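Local coordinates for Crov588 (Cafeteriavirus, PDB 6NYR), which is of unknown function but folds into a novel circular leucine-rich repeat structure built largely from FNIP repeats, at residues Y217-I222 against R238-Q243; F258-N263 against G281-Q286; N505-E510 against F526-T531. All coordinates share one frame; numbering follows the deposited sequence.

Contact 1: residues Y217-I222 against R238-Q243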
loop_
_atom_site.group_PDB
_atom_site.type_symbol
_atom_site.label_atom_id
_atom_site.label_comp_id
_atom_site.label_asym_id
_atom_site.label_seq_id
_atom_site.Cartn_x
_atom_site.Cartn_y
_atom_site.Cartn_z
ATOM N N TYR A 217 -3.506 13.994 24.768
ATOM C CA TYR A 217 -3.577 14.331 26.184
ATOM C C TYR A 217 -4.995 14.479 26.724
ATOM O O TYR A 217 -5.154 14.665 27.937
ATOM C CB TYR A 217 -2.797 15.629 26.471
ATOM C CG TYR A 217 -1.292 15.451 26.454
ATOM C CD1 TYR A 217 -0.615 14.956 27.565
ATOM C CD2 TYR A 217 -0.544 15.777 25.329
ATOM C CE1 TYR A 217 0.753 14.781 27.550
ATOM C CE2 TYR A 217 0.828 15.611 25.310
ATOM C CZ TYR A 217 1.472 15.113 26.421
ATOM O OH TYR A 217 2.839 14.947 26.401
ATOM N N PHE A 218 -6.026 14.402 25.887
ATOM C CA PHE A 218 -7.372 14.595 26.403
ATOM C C PHE A 218 -7.698 13.534 27.447
ATOM O O PHE A 218 -7.621 12.331 27.172
ATOM C CB PHE A 218 -8.416 14.541 25.296
ATOM C CG PHE A 218 -9.821 14.713 25.805
ATOM C CD1 PHE A 218 -10.321 15.978 26.087
ATOM C CD2 PHE A 218 -10.631 13.614 26.029
ATOM C CE1 PHE A 218 -11.607 16.138 26.563
ATOM C CE2 PHE A 218 -11.919 13.769 26.506
ATOM C CZ PHE A 218 -12.405 15.033 26.774
ATOM N N ASN A 219 -8.075 13.979 28.646
ATOM C CA ASN A 219 -8.431 13.047 29.709
ATOM C C ASN A 219 -9.362 13.707 30.719
ATOM O O ASN A 219 -9.033 13.807 31.905
ATOM C CB ASN A 219 -7.178 12.522 30.412
ATOM C CG ASN A 219 -7.472 11.327 31.300
ATOM O OD1 ASN A 219 -8.513 10.683 31.168
ATOM N ND2 ASN A 219 -6.551 11.018 32.197
ATOM N N GLN A 220 -10.527 14.152 30.255
ATOM C CA GLN A 220 -11.553 14.726 31.110
ATOM C C GLN A 220 -12.793 13.850 31.043
ATOM O O GLN A 220 -13.052 13.199 30.027
ATOM C CB GLN A 220 -11.916 16.151 30.675
ATOM C CG GLN A 220 -10.765 17.132 30.709
ATOM C CD GLN A 220 -10.264 17.399 32.113
ATOM O OE1 GLN A 220 -11.048 17.512 33.057
ATOM N NE2 GLN A 220 -8.947 17.496 32.258
ATOM N N GLN A 221 -13.564 13.835 32.127
ATOM C CA GLN A 221 -14.787 13.050 32.117
ATOM C C GLN A 221 -15.785 13.578 31.095
ATOM O O GLN A 221 -15.831 14.771 30.788
ATOM C CB GLN A 221 -15.456 12.986 33.488
ATOM C CG GLN A 221 -14.698 12.136 34.445
ATOM C CD GLN A 221 -15.560 11.637 35.590
ATOM O OE1 GLN A 221 -16.641 12.161 35.858
ATOM N NE2 GLN A 221 -15.163 10.501 36.146
ATOM N N ILE A 222 -16.598 12.663 30.578
ATOM C CA ILE A 222 -17.720 12.990 29.707
ATOM C C ILE A 222 -19.002 12.696 30.476
ATOM O O ILE A 222 -19.283 11.541 30.809
ATOM C CB ILE A 222 -17.672 12.202 28.390
ATOM C CG1 ILE A 222 -16.316 12.394 27.715
ATOM C CG2 ILE A 222 -18.796 12.652 27.463
ATOM C CD1 ILE A 222 -16.037 13.820 27.298
ATOM N N ARG A 238 -4.741 8.913 23.232
ATOM C CA ARG A 238 -3.871 8.027 23.996
ATOM C C ARG A 238 -4.267 7.989 25.467
ATOM O O ARG A 238 -4.431 6.912 26.052
ATOM C CB ARG A 238 -2.417 8.473 23.838
ATOM C CG ARG A 238 -1.401 7.520 24.445
ATOM C CD ARG A 238 -0.032 8.171 24.560
ATOM N NE ARG A 238 0.949 7.290 25.190
ATOM C CZ ARG A 238 1.220 7.242 26.491
ATOM N NH1 ARG A 238 0.586 8.028 27.345
ATOM N NH2 ARG A 238 2.136 6.398 26.936
ATOM N N ASN A 239 -4.410 9.159 26.087
ATOM C CA ASN A 239 -4.465 9.259 27.537
ATOM C C ASN A 239 -5.869 9.196 28.126
ATOM O O ASN A 239 -5.998 9.142 29.354
ATOM C CB ASN A 239 -3.812 10.569 27.993
ATOM C CG ASN A 239 -2.306 10.556 27.845
ATOM O OD1 ASN A 239 -1.720 9.569 27.401
ATOM N ND2 ASN A 239 -1.668 11.668 28.198
ATOM N N PHE A 240 -6.920 9.222 27.310
ATOM C CA PHE A 240 -8.261 9.213 27.880
ATOM C C PHE A 240 -8.478 7.944 28.697
ATOM O O PHE A 240 -8.360 6.831 28.174
ATOM C CB PHE A 240 -9.335 9.309 26.807
ATOM C CG PHE A 240 -10.725 9.151 27.358
ATOM C CD1 PHE A 240 -11.382 10.222 27.937
ATOM C CD2 PHE A 240 -11.357 7.917 27.335
ATOM C CE1 PHE A 240 -12.656 10.070 28.459
ATOM C CE2 PHE A 240 -12.624 7.760 27.855
ATOM C CZ PHE A 240 -13.276 8.841 28.419
ATOM N N ASN A 241 -8.817 8.111 29.973
ATOM C CA ASN A 241 -9.028 6.982 30.868
ATOM C C ASN A 241 -9.992 7.390 31.984
ATOM O O ASN A 241 -9.667 7.380 33.171
ATOM C CB ASN A 241 -7.698 6.489 31.436
ATOM C CG ASN A 241 -7.806 5.112 32.071
ATOM O OD1 ASN A 241 -8.749 4.364 31.796
ATOM N ND2 ASN A 241 -6.848 4.772 32.929
ATOM N N GLN A 242 -11.210 7.768 31.609
ATOM C CA GLN A 242 -12.247 8.123 32.566
ATOM C C GLN A 242 -13.408 7.145 32.450
ATOM O O GLN A 242 -13.661 6.587 31.379
ATOM C CB GLN A 242 -12.769 9.549 32.339
ATOM C CG GLN A 242 -11.724 10.618 32.537
ATOM C CD GLN A 242 -11.238 10.682 33.967
ATOM O OE1 GLN A 242 -12.035 10.645 34.908
ATOM N NE2 GLN A 242 -9.924 10.755 34.141
ATOM N N GLN A 243 -14.114 6.941 33.559
ATOM C CA GLN A 243 -15.279 6.070 33.530
ATOM C C GLN A 243 -16.409 6.668 32.703
ATOM O O GLN A 243 -16.678 7.871 32.753
ATOM C CB GLN A 243 -15.791 5.761 34.936
ATOM C CG GLN A 243 -15.172 4.516 35.527
ATOM C CD GLN A 243 -16.080 3.853 36.549
ATOM O OE1 GLN A 243 -17.123 4.396 36.917
ATOM N NE2 GLN A 243 -15.717 2.644 36.965
HETATM O O HOH W 1 -3.169 14.023 29.985
HETATM O O HOH W 2 -7.390 11.413 24.881
#

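Contact 2: residues F258-N263 against G281-Q286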
loop_
_atom_site.group_PDB
_atom_site.type_symbol
_atom_site.label_atom_id
_atom_site.label_comp_id
_atom_site.label_asym_id
_atom_site.label_seq_id
_atom_site.Cartn_x
_atom_site.Cartn_y
_atom_site.Cartn_z
ATOM N N PHE A 258 -11.364 3.423 21.489
ATOM C CA PHE A 258 -10.595 3.895 22.626
ATOM C C PHE A 258 -9.117 3.976 22.258
ATOM O O PHE A 258 -8.640 3.295 21.348
ATOM C CB PHE A 258 -10.768 2.970 23.830
ATOM C CG PHE A 258 -12.158 2.953 24.388
ATOM C CD1 PHE A 258 -12.609 3.983 25.195
ATOM C CD2 PHE A 258 -13.009 1.899 24.115
ATOM C CE1 PHE A 258 -13.889 3.966 25.710
ATOM C CE2 PHE A 258 -14.293 1.874 24.627
ATOM C CZ PHE A 258 -14.734 2.910 25.428
ATOM N N GLY A 259 -8.390 4.809 23.000
ATOM C CA GLY A 259 -6.961 4.946 22.829
ATOM C C GLY A 259 -6.184 4.056 23.782
ATOM O O GLY A 259 -6.734 3.201 24.480
ATOM N N ARG A 260 -4.874 4.292 23.825
ATOM C CA ARG A 260 -3.972 3.400 24.546
ATOM C C ARG A 260 -4.431 3.144 25.978
ATOM O O ARG A 260 -4.550 1.989 26.403
ATOM C CB ARG A 260 -2.556 3.987 24.535
ATOM C CG ARG A 260 -1.544 3.171 25.326
ATOM C CD ARG A 260 -0.119 3.654 25.086
ATOM N NE ARG A 260 0.849 2.847 25.821
ATOM C CZ ARG A 260 1.142 3.020 27.107
ATOM N NH1 ARG A 260 0.544 3.976 27.801
ATOM N NH2 ARG A 260 2.033 2.239 27.695
ATOM N N ASN A 261 -4.699 4.206 26.736
ATOM C CA ASN A 261 -4.727 4.102 28.188
ATOM C C ASN A 261 -6.091 3.768 28.781
ATOM O O ASN A 261 -6.166 3.515 29.988
ATOM C CB ASN A 261 -4.237 5.417 28.817
ATOM C CG ASN A 261 -2.751 5.653 28.619
ATOM O OD1 ASN A 261 -2.041 4.819 28.043
ATOM N ND2 ASN A 261 -2.272 6.799 29.092
ATOM N N PHE A 262 -7.165 3.768 27.999
ATOM C CA PHE A 262 -8.468 3.491 28.590
ATOM C C PHE A 262 -8.491 2.084 29.179
ATOM O O PHE A 262 -8.261 1.102 28.468
ATOM C CB PHE A 262 -9.587 3.631 27.572
ATOM C CG PHE A 262 -10.938 3.284 28.126
ATOM C CD1 PHE A 262 -11.696 4.236 28.788
ATOM C CD2 PHE A 262 -11.438 2.000 28.016
ATOM C CE1 PHE A 262 -12.938 3.919 29.305
ATOM C CE2 PHE A 262 -12.676 1.675 28.535
ATOM C CZ PHE A 262 -13.429 2.636 29.179
ATOM N N ASN A 263 -8.795 1.984 30.468
ATOM C CA ASN A 263 -8.804 0.708 31.167
ATOM C C ASN A 263 -9.812 0.776 32.316
ATOM O O ASN A 263 -9.512 0.530 33.477
ATOM C CB ASN A 263 -7.401 0.375 31.667
ATOM C CG ASN A 263 -7.277 -1.067 32.122
ATOM O OD1 ASN A 263 -8.144 -1.898 31.836
ATOM N ND2 ASN A 263 -6.198 -1.377 32.825
ATOM N N GLY A 281 -8.123 0.024 22.979
ATOM C CA GLY A 281 -6.730 0.401 22.920
ATOM C C GLY A 281 -5.843 -0.625 23.600
ATOM O O GLY A 281 -6.292 -1.662 24.084
ATOM N N ASN A 282 -4.550 -0.304 23.639
ATOM C CA ASN A 282 -3.555 -1.273 24.086
ATOM C C ASN A 282 -3.844 -1.780 25.495
ATOM O O ASN A 282 -3.719 -2.980 25.763
ATOM C CB ASN A 282 -2.159 -0.651 24.025
ATOM C CG ASN A 282 -1.061 -1.692 23.961
ATOM O OD1 ASN A 282 -0.864 -2.459 24.901
ATOM N ND2 ASN A 282 -0.329 -1.712 22.853
ATOM N N ASN A 283 -4.247 -0.889 26.406
ATOM C CA ASN A 283 -4.244 -1.224 27.821
ATOM C C ASN A 283 -5.555 -1.783 28.350
ATOM O O ASN A 283 -5.582 -2.241 29.498
ATOM C CB ASN A 283 -3.905 -0.002 28.685
ATOM C CG ASN A 283 -2.475 0.434 28.551
ATOM O OD1 ASN A 283 -1.667 -0.233 27.904
ATOM N ND2 ASN A 283 -2.143 1.557 29.171
ATOM N N PHE A 284 -6.642 -1.735 27.586
ATOM C CA PHE A 284 -7.910 -2.198 28.129
ATOM C C PHE A 284 -7.811 -3.669 28.515
ATOM O O PHE A 284 -7.464 -4.517 27.686
ATOM C CB PHE A 284 -9.044 -1.996 27.135
ATOM C CG PHE A 284 -10.365 -2.509 27.634
ATOM C CD1 PHE A 284 -11.134 -1.749 28.501
ATOM C CD2 PHE A 284 -10.834 -3.751 27.243
ATOM C CE1 PHE A 284 -12.345 -2.219 28.968
ATOM C CE2 PHE A 284 -12.046 -4.226 27.707
ATOM C CZ PHE A 284 -12.800 -3.458 28.571
ATOM N N ASN A 285 -8.140 -3.971 29.767
ATOM C CA ASN A 285 -8.016 -5.329 30.281
ATOM C C ASN A 285 -9.018 -5.534 31.419
ATOM O O ASN A 285 -8.683 -6.015 32.502
ATOM C CB ASN A 285 -6.577 -5.604 30.723
ATOM C CG ASN A 285 -6.303 -7.083 30.907
ATOM O OD1 ASN A 285 -7.089 -7.927 30.468
ATOM N ND2 ASN A 285 -5.182 -7.408 31.540
ATOM N N GLN A 286 -10.268 -5.161 31.175
ATOM C CA GLN A 286 -11.350 -5.317 32.135
ATOM C C GLN A 286 -12.311 -6.404 31.672
ATOM O O GLN A 286 -12.514 -6.610 30.472
ATOM C CB GLN A 286 -12.109 -4.000 32.319
ATOM C CG GLN A 286 -11.281 -2.851 32.886
ATOM C CD GLN A 286 -10.715 -3.163 34.259
ATOM O OE1 GLN A 286 -11.408 -3.704 35.117
ATOM N NE2 GLN A 286 -9.453 -2.817 34.474
HETATM O O HOH W 3 -3.917 2.985 31.368
#

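Contact 3: residues N505-E510 against F526-T531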
loop_
_atom_site.group_PDB
_atom_site.type_symbol
_atom_site.label_atom_id
_atom_site.label_comp_id
_atom_site.label_asym_id
_atom_site.label_seq_id
_atom_site.Cartn_x
_atom_site.Cartn_y
_atom_site.Cartn_z
ATOM N N ASN A 505 19.675 -25.773 -9.118
ATOM C CA ASN A 505 20.710 -25.753 -10.143
ATOM C C ASN A 505 20.880 -27.141 -10.753
ATOM O O ASN A 505 21.982 -27.703 -10.741
ATOM C CB ASN A 505 22.032 -25.261 -9.553
ATOM C CG ASN A 505 23.065 -24.947 -10.621
ATOM O OD1 ASN A 505 22.730 -24.749 -11.790
ATOM N ND2 ASN A 505 24.328 -24.898 -10.226
ATOM N N GLN A 506 19.790 -27.704 -11.269
ATOM C CA GLN A 506 19.809 -29.011 -11.907
ATOM C C GLN A 506 19.517 -28.857 -13.395
ATOM O O GLN A 506 18.821 -27.927 -13.811
ATOM C CB GLN A 506 18.774 -29.956 -11.283
ATOM C CG GLN A 506 18.971 -30.243 -9.810
ATOM C CD GLN A 506 20.319 -30.864 -9.508
ATOM O OE1 GLN A 506 20.723 -31.844 -10.131
ATOM N NE2 GLN A 506 21.026 -30.289 -8.539
ATOM N N LYS A 507 20.048 -29.778 -14.194
ATOM C CA LYS A 507 19.762 -29.782 -15.622
ATOM C C LYS A 507 18.290 -30.084 -15.872
ATOM O O LYS A 507 17.660 -30.850 -15.134
ATOM C CB LYS A 507 20.654 -30.792 -16.342
ATOM C CG LYS A 507 22.083 -30.293 -16.521
ATOM C CD LYS A 507 23.013 -31.348 -17.102
ATOM C CE LYS A 507 24.443 -30.816 -17.143
ATOM N NZ LYS A 507 25.464 -31.890 -17.261
ATOM N N ILE A 508 17.745 -29.453 -16.911
ATOM C CA ILE A 508 16.373 -29.656 -17.358
ATOM C C ILE A 508 16.419 -30.284 -18.745
ATOM O O ILE A 508 16.949 -29.681 -19.687
ATOM C CB ILE A 508 15.588 -28.337 -17.373
ATOM C CG1 ILE A 508 15.767 -27.610 -16.036
ATOM C CG2 ILE A 508 14.113 -28.590 -17.642
ATOM C CD1 ILE A 508 14.908 -26.377 -15.872
ATOM N N MET A 509 15.867 -31.489 -18.876
ATOM C CA MET A 509 15.874 -32.190 -20.152
ATOM C C MET A 509 14.607 -31.825 -20.933
ATOM O O MET A 509 13.881 -30.892 -20.579
ATOM C CB MET A 509 16.054 -33.690 -19.926
ATOM C CG MET A 509 15.111 -34.344 -18.939
ATOM S SD MET A 509 15.626 -36.055 -18.618
ATOM C CE MET A 509 14.126 -36.763 -17.934
ATOM N N GLU A 510 14.316 -32.567 -22.001
ATOM C CA GLU A 510 13.459 -32.034 -23.059
ATOM C C GLU A 510 11.973 -31.993 -22.711
ATOM O O GLU A 510 11.336 -30.940 -22.816
ATOM C CB GLU A 510 13.683 -32.837 -24.353
ATOM C CG GLU A 510 14.847 -32.332 -25.196
ATOM C CD GLU A 510 15.112 -33.181 -26.429
ATOM O OE1 GLU A 510 14.159 -33.442 -27.194
ATOM O OE2 GLU A 510 16.274 -33.597 -26.623
ATOM N N PHE A 526 20.747 -20.963 -10.575
ATOM C CA PHE A 526 20.641 -21.746 -11.796
ATOM C C PHE A 526 21.693 -21.296 -12.805
ATOM O O PHE A 526 21.759 -20.117 -13.167
ATOM C CB PHE A 526 19.251 -21.631 -12.415
ATOM C CG PHE A 526 19.110 -22.432 -13.677
ATOM C CD1 PHE A 526 18.963 -23.807 -13.618
ATOM C CD2 PHE A 526 19.169 -21.824 -14.919
ATOM C CE1 PHE A 526 18.857 -24.559 -14.769
ATOM C CE2 PHE A 526 19.059 -22.567 -16.076
ATOM C CZ PHE A 526 18.902 -23.940 -16.001
ATOM N N ASN A 527 22.515 -22.235 -13.261
ATOM C CA ASN A 527 23.532 -21.929 -14.258
ATOM C C ASN A 527 23.841 -23.179 -15.080
ATOM O O ASN A 527 24.996 -23.570 -15.255
ATOM C CB ASN A 527 24.792 -21.375 -13.592
ATOM C CG ASN A 527 25.776 -20.806 -14.593
ATOM O OD1 ASN A 527 25.411 -20.487 -15.725
ATOM N ND2 ASN A 527 27.030 -20.668 -14.179
ATOM N N GLN A 528 22.801 -23.817 -15.608
ATOM C CA GLN A 528 22.955 -24.988 -16.459
ATOM C C GLN A 528 22.597 -24.633 -17.895
ATOM O O GLN A 528 21.661 -23.867 -18.143
ATOM C CB GLN A 528 22.081 -26.154 -15.985
ATOM C CG GLN A 528 22.372 -26.625 -14.571
ATOM C CD GLN A 528 23.816 -27.047 -14.375
ATOM O OE1 GLN A 528 24.374 -27.801 -15.174
ATOM N NE2 GLN A 528 24.431 -26.556 -13.306
ATOM N N ASN A 529 23.356 -25.184 -18.838
ATOM C CA ASN A 529 23.115 -24.908 -20.245
ATOM C C ASN A 529 21.744 -25.423 -20.663
ATOM O O ASN A 529 21.345 -26.536 -20.310
ATOM C CB ASN A 529 24.200 -25.565 -21.095
ATOM C CG ASN A 529 24.023 -25.297 -22.569
ATOM O OD1 ASN A 529 24.101 -24.154 -23.020
ATOM N ND2 ASN A 529 23.782 -26.357 -23.336
ATOM N N LEU A 530 21.025 -24.608 -21.424
ATOM C CA LEU A 530 19.723 -24.981 -21.959
ATOM C C LEU A 530 19.899 -25.407 -23.413
ATOM O O LEU A 530 20.507 -24.682 -24.209
ATOM C CB LEU A 530 18.726 -23.829 -21.851
ATOM C CG LEU A 530 18.378 -23.387 -20.429
ATOM C CD1 LEU A 530 17.711 -22.011 -20.450
ATOM C CD2 LEU A 530 17.495 -24.405 -19.724
ATOM N N THR A 531 19.380 -26.582 -23.748
ATOM C CA THR A 531 19.544 -27.163 -25.070
ATOM C C THR A 531 18.233 -27.074 -25.851
ATOM O O THR A 531 17.274 -26.417 -25.426
ATOM C CB THR A 531 20.014 -28.616 -24.949
ATOM O OG1 THR A 531 19.051 -29.369 -24.200
ATOM C CG2 THR A 531 21.360 -28.683 -24.241
HETATM O O HOH W 4 18.382 -27.698 -21.222
#

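Contact 1: residues Y217-I222 against R238-Q243
Two successive coils of the repeat meet here, running nearly the same way. The tight part joins the buried rings and the N219 amide. F218 and F240 lie side by side, each with CG anti to its backbone N (chi1 179° and 174°). CE2 of F218 touches CD1 of F240 at 3.9 Å. Q220 O sits at the F240 edge, near the ring plane and 3.5 Å from CE1. The backbone N of Q242 lies over the centre of one face of the same ring. F214 and F236 stack on F218 and F240 respectively.

Next to the rings, N219 reaches across with CG anti to its backbone N. Its OD1 takes two hydrogen bonds, from N241 N at 2.9 Å and from Q242 NE2 at 3.3 Å. Both donors stand above the carbonyl plane, yet OD1 lies in the amide plane of Q242. N241 OD1 in turn binds N263 N of the following coil.

The outer side is looser. Q221 NE2 makes a weak bond to Q242 OE1 at 3.4 Å, and the two side chains cross at about a right angle. At the other end, N239 ND2 lies beside the Y217 ring, 3.5 Å from CD1. A water bridges Y217 O and N239 ND2, weakly on the amide side. R238 NH1 holds N239 OD1 at 2.8 Å, in the plane of both groups, and so fixes the turn of that amide.

N219 and N241 link coil to coil through their amides, reminiscent of the asparagine ladder of leucine-rich repeats. One amide oxygen accepts from a backbone N-H and a side-chain N-H of the next coil, while phenylalanines fill the interior.

Contact 2: residues F258-N263 against G281-Q286
The F262 ring has F258 over one face, with CE1 of F258 3.5 Å above its centre. On the F258 side the overlap is offset toward the rim. F284 meets F262 rim to rim instead: the centroids are 6.0 Å apart, the planes differ by 11°, and neither ring covers the other. The backbone N of Q286 lies over the centre of one F284 face, and F280 also stacks on F284. Toward the solvent side, N283 ND2 sits 3.8 Å above the R260 guanidinium plane, near the rim. The N261 and N283 amides run side by side, their planes only 6° apart. R260 NH1 gives N261 OD1 a weak hydrogen bond.

The backbones come close at the glycine. G281 CA approaches G259 O at 3.2 Å in a nearly straight CA-H...O contact. Beyond it, N283 N donates to R260 O at 2.9 Å, in the carbonyl plane. A water links N261 O to N283 ND2.

N263 then carries the side-chain link. Its CG is anti to the backbone N (chi1 -167°), which sends OD1 across the gap. OD1 accepts from N285 N at 2.9 Å and from Q286 NE2 at 3.1 Å. Both donors lie above its carbonyl plane. N285 OD1 repeats the pattern on N307 N.

The backbone N-H groups of N283 and N285 both find oxygens on the preceding coil. G281, with no side chain to clash with G259 O, lets the two segments draw together, and the phenylalanines sit on the buried side.

Contact 3: residues N505-E510 against F526-T531
Q528 reaches back across to the preceding coil. Its CB rests 4.2 Å from K507 CG. Its CG is anti to the carbonyl carbon and packs 3.4 Å from N505 OD1 and 3.8 Å from Q506 C. The chain then bends at chi2 (-57°), which turns CD and the amide back over N505. Q528 OE1 faces the K507 aliphatic chain, 3.6 Å from CE. Q528 NE2 donates to N505 OD1 at 2.9 Å in a nearly straight bond (168°). That oxygen lies in the Q528 amide plane, but NE2 stands above the N505 carbonyl plane.

N527 N makes the second bond to N505 OD1, also 2.9 Å long, so one oxygen serves two donors. On the buried side, Q506 O meets the F526 edge 3.5 Å from CE1. Farther along, a water joins I508 O to T531 N.

Both segments are loops of a leucine-rich repeat solenoid, and neither holds a helix. Segment 505-510 leads from strand 497-499 to strand 519-521. Segment 526-531 leads on to strand 541-543. F526 stacks on F522, just past strand 519-521.

In the fold
From the N terminus, contact 1 comes first. It joins the loop after strand 211-213 to the loop after strand 233-235, and so encloses strand 233-235. Contact 2 follows and encloses strand 277-279. Contact 3 comes much later and encloses strand 519-521. The three are in series, so none nests in or crosses another. Contacts 1 and 2 touch: R238 and N241 of contact 1 probably hydrogen-bond to the backbone N atoms of N261 and N263. They thus form one run of successive coils. Contact 3 lies on the opposite side of the chain's centre, about 67 Å from contact 1 between centres. The same asparagine link recurs on both sides of the circular solenoid.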